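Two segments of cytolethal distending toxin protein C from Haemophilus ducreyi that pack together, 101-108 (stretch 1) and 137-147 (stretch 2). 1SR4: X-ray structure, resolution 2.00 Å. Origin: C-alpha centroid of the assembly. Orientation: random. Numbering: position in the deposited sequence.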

# COMPACT_ATOMS: atom_id res chain seq x y z
N ASN C 101 5.09 7.52 -11.34
CA ASN C 101 3.69 7.89 -11.17
C ASN C 101 2.74 6.72 -11.39
O ASN C 101 1.51 6.90 -11.27
CB ASN C 101 3.30 9.06 -12.10
CG ASN C 101 3.46 8.75 -13.59
OD1 ASN C 101 4.11 7.78 -13.99
ND2 ASN C 101 2.87 9.61 -14.44
N THR C 102 3.26 5.54 -11.72
CA THR C 102 2.36 4.40 -11.92
C THR C 102 2.47 3.31 -10.86
O THR C 102 1.61 2.42 -10.80
CB THR C 102 2.57 3.68 -13.27
OG1 THR C 102 3.80 2.95 -13.24
CG2 THR C 102 2.60 4.69 -14.43
N GLY C 103 3.52 3.35 -10.03
CA GLY C 103 3.69 2.30 -9.04
C GLY C 103 4.75 1.31 -9.52
O GLY C 103 5.18 0.43 -8.78
N ALA C 104 5.14 1.43 -10.78
CA ALA C 104 6.20 0.60 -11.32
C ALA C 104 7.47 1.28 -10.81
O ALA C 104 7.43 2.44 -10.39
CB ALA C 104 6.19 0.63 -12.83
N PHE C 105 8.59 0.56 -10.87
CA PHE C 105 9.87 1.12 -10.45
C PHE C 105 10.89 0.98 -11.56
O PHE C 105 10.83 0.06 -12.39
CB PHE C 105 10.43 0.37 -9.23
CG PHE C 105 9.64 0.60 -7.99
CD1 PHE C 105 9.91 1.70 -7.18
CD2 PHE C 105 8.55 -0.22 -7.69
CE1 PHE C 105 9.10 1.99 -6.07
CE2 PHE C 105 7.74 0.07 -6.58
CZ PHE C 105 8.02 1.17 -5.78
N LEU C 106 11.82 1.93 -11.56
CA LEU C 106 12.97 1.88 -12.45
C LEU C 106 13.99 1.35 -11.44
O LEU C 106 13.85 1.59 -10.24
CB LEU C 106 13.40 3.27 -12.91
CG LEU C 106 12.99 3.70 -14.32
CD1 LEU C 106 11.50 3.90 -14.34
CD2 LEU C 106 13.72 5.00 -14.72
N ILE C 107 14.99 0.61 -11.90
CA ILE C 107 15.99 0.11 -10.96
C ILE C 107 17.38 0.40 -11.50
O ILE C 107 17.71 -0.01 -12.62
CB ILE C 107 15.88 -1.41 -10.73
CG1 ILE C 107 14.48 -1.77 -10.20
CG2 ILE C 107 16.95 -1.85 -9.71
CD1 ILE C 107 14.26 -3.27 -9.98
N LYS C 108 18.19 1.12 -10.72
CA LYS C 108 19.55 1.41 -11.15
C LYS C 108 20.53 0.68 -10.25
O LYS C 108 20.16 0.25 -9.15
CB LYS C 108 19.82 2.92 -11.09
CG LYS C 108 18.87 3.74 -11.95
CD LYS C 108 19.50 5.03 -12.43
CE LYS C 108 19.27 6.17 -11.48
NZ LYS C 108 19.83 7.45 -12.04
N THR C 137 10.17 10.15 -18.80
CA THR C 137 9.22 9.07 -19.06
C THR C 137 9.92 7.87 -19.68
O THR C 137 10.83 8.02 -20.49
CB THR C 137 8.14 9.55 -20.00
OG1 THR C 137 8.75 10.03 -21.22
CG2 THR C 137 7.39 10.70 -19.35
N PHE C 138 9.44 6.67 -19.33
CA PHE C 138 10.08 5.44 -19.75
C PHE C 138 9.11 4.34 -20.21
O PHE C 138 8.02 4.20 -19.66
CB PHE C 138 10.90 4.90 -18.56
CG PHE C 138 12.02 5.83 -18.13
CD1 PHE C 138 13.28 5.73 -18.72
CD2 PHE C 138 11.81 6.79 -17.15
CE1 PHE C 138 14.32 6.59 -18.32
CE2 PHE C 138 12.84 7.65 -16.75
CZ PHE C 138 14.10 7.55 -17.33
N SER C 139 9.53 3.57 -21.21
CA SER C 139 8.73 2.46 -21.73
C SER C 139 8.80 1.31 -20.71
O SER C 139 9.61 1.34 -19.77
CB SER C 139 9.30 1.98 -23.05
OG SER C 139 10.53 1.33 -22.81
N LEU C 140 7.96 0.30 -20.90
CA LEU C 140 7.93 -0.86 -20.00
C LEU C 140 9.25 -1.61 -19.90
O LEU C 140 9.50 -2.30 -18.92
CB LEU C 140 6.83 -1.84 -20.46
CG LEU C 140 5.39 -1.29 -20.41
CD1 LEU C 140 4.44 -2.20 -21.20
CD2 LEU C 140 4.94 -1.20 -18.95
N ALA C 141 10.11 -1.47 -20.90
CA ALA C 141 11.40 -2.16 -20.87
C ALA C 141 12.24 -1.74 -19.65
O ALA C 141 13.08 -2.50 -19.18
CB ALA C 141 12.18 -1.90 -22.19
N TYR C 142 11.99 -0.54 -19.14
CA TYR C 142 12.70 0.01 -18.00
C TYR C 142 11.96 -0.17 -16.69
O TYR C 142 12.49 0.17 -15.64
CB TYR C 142 12.88 1.53 -18.17
CG TYR C 142 13.81 1.93 -19.27
CD1 TYR C 142 15.10 2.34 -18.98
CD2 TYR C 142 13.41 1.86 -20.59
CE1 TYR C 142 15.99 2.67 -20.00
CE2 TYR C 142 14.28 2.18 -21.62
CZ TYR C 142 15.57 2.59 -21.31
OH TYR C 142 16.43 2.91 -22.33
N GLN C 143 10.74 -0.70 -16.77
CA GLN C 143 9.87 -0.84 -15.61
C GLN C 143 9.83 -2.19 -14.96
O GLN C 143 9.78 -3.21 -15.63
CB GLN C 143 8.46 -0.44 -16.01
CG GLN C 143 8.34 0.98 -16.61
CD GLN C 143 6.90 1.30 -16.92
OE1 GLN C 143 6.00 0.90 -16.18
NE2 GLN C 143 6.67 2.03 -18.01
N TRP C 144 9.78 -2.17 -13.63
CA TRP C 144 9.75 -3.37 -12.82
C TRP C 144 8.63 -3.38 -11.80
O TRP C 144 8.28 -2.35 -11.22
CB TRP C 144 11.10 -3.48 -12.10
CG TRP C 144 12.20 -3.62 -13.10
CD1 TRP C 144 12.86 -2.61 -13.74
CD2 TRP C 144 12.64 -4.83 -13.69
NE1 TRP C 144 13.68 -3.13 -14.72
CE2 TRP C 144 13.56 -4.50 -14.71
CE3 TRP C 144 12.33 -6.18 -13.47
CZ2 TRP C 144 14.18 -5.47 -15.51
CZ3 TRP C 144 12.95 -7.15 -14.27
CH2 TRP C 144 13.86 -6.78 -15.27
N GLY C 145 8.06 -4.56 -11.57
CA GLY C 145 7.02 -4.67 -10.56
C GLY C 145 7.60 -5.38 -9.35
O GLY C 145 8.23 -6.42 -9.50
N ILE C 146 7.44 -4.79 -8.17
CA ILE C 146 7.91 -5.42 -6.93
C ILE C 146 6.59 -6.00 -6.44
O ILE C 146 5.77 -5.31 -5.84
CB ILE C 146 8.45 -4.36 -5.92
CG1 ILE C 146 9.80 -3.81 -6.39
CG2 ILE C 146 8.73 -5.02 -4.56
CD1 ILE C 146 9.79 -3.23 -7.77
N LEU C 147 6.39 -7.28 -6.72
CA LEU C 147 5.12 -7.94 -6.46
C LEU C 147 5.11 -9.10 -5.47
O LEU C 147 6.16 -9.54 -5.01
CB LEU C 147 4.56 -8.43 -7.81
CG LEU C 147 4.32 -7.33 -8.86
CD1 LEU C 147 4.24 -7.91 -10.27
CD2 LEU C 147 3.04 -6.59 -8.53
O HOH W 1 3.52 1.19 -15.25
O HOH W 2 5.29 -2.47 -8.47
O HOH W 3 15.07 0.34 -14.77

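Two strands need not lie side by side for long to be firmly joined: a single backbone bridge can fix the register, and waters and side chains can extend the contact where the chains diverge. The packing of these two segments of cytolethal distending toxin protein C is a compact example, with strand axes crossing at 102° and 467 Å² buried in all.

The contact opens with a water rather than a direct bond. Thr-102 OG1 lies 4.2 Å from Gln-143 OE1, and water 1 fills the gap, accepting from Thr-102 OG1 at 2.7 Å and donating to Gln-143 OE1 at 2.7 Å. The same threonine oxygen accepts a hydrogen bond from Ala-104 N (3.2 Å from Thr-102 OG1), so one hydroxyl both shapes its own loop and reaches the neighbouring segment. At the turn, Gly-103 has a positive phi of 101°; with these backbone angles a CB would be jammed against the preceding carbonyl oxygen. Its own carbonyl is used productively: water 2 donates to Gly-103 O at 2.9 Å and accepts from Ile-146 N at 3.2 Å, linking backbones beyond the reach of direct pairing.

Ala-104 points toward stretch 2, its CB 3.4 Å from Gln-143 OE1. The amide of that glutamine is held from behind, since Gln-143 NE2 donates to Phe-138 O at 3.0 Å.

Phe-105 carries the one backbone bridge of the contact. Its N donates to Trp-144 O at 2.9 Å, and its O accepts from Trp-144 N at 2.8 Å, a reciprocal pair that defines one antiparallel bridge with the CA atoms of Phe-105 and Trp-144 5.1 Å apart. Phe-105 O also receives a CA-H...O contact from Gln-143 CA at 3.5 Å. The phenylalanine side chain adds an apolar contact, Phe-105 CD2 to Ile-146 CD1 at 3.3 Å.

Past the bridge, no direct backbone hydrogen bond joins the stretches, and apolar side-chain contacts and a water continue the contact. The CA-to-CB bond of Leu-106 points away from stretch 2, yet the end of the side chain comes nearer and sets CD2 over one face of the Phe-138 ring, 3.5 Å from its centroid and 15° off the normal, a well-centred CH-pi contact.

Ile-107 points toward stretch 2 and brings its CD1 to 3.8 Å from Trp-144 CG. Its backbone is joined through water 3, which accepts from Ile-107 N at 2.9 Å and lies 2.7 Å from Tyr-142 O. Lys-108, making no contact with stretch 2, marks where the segments have parted.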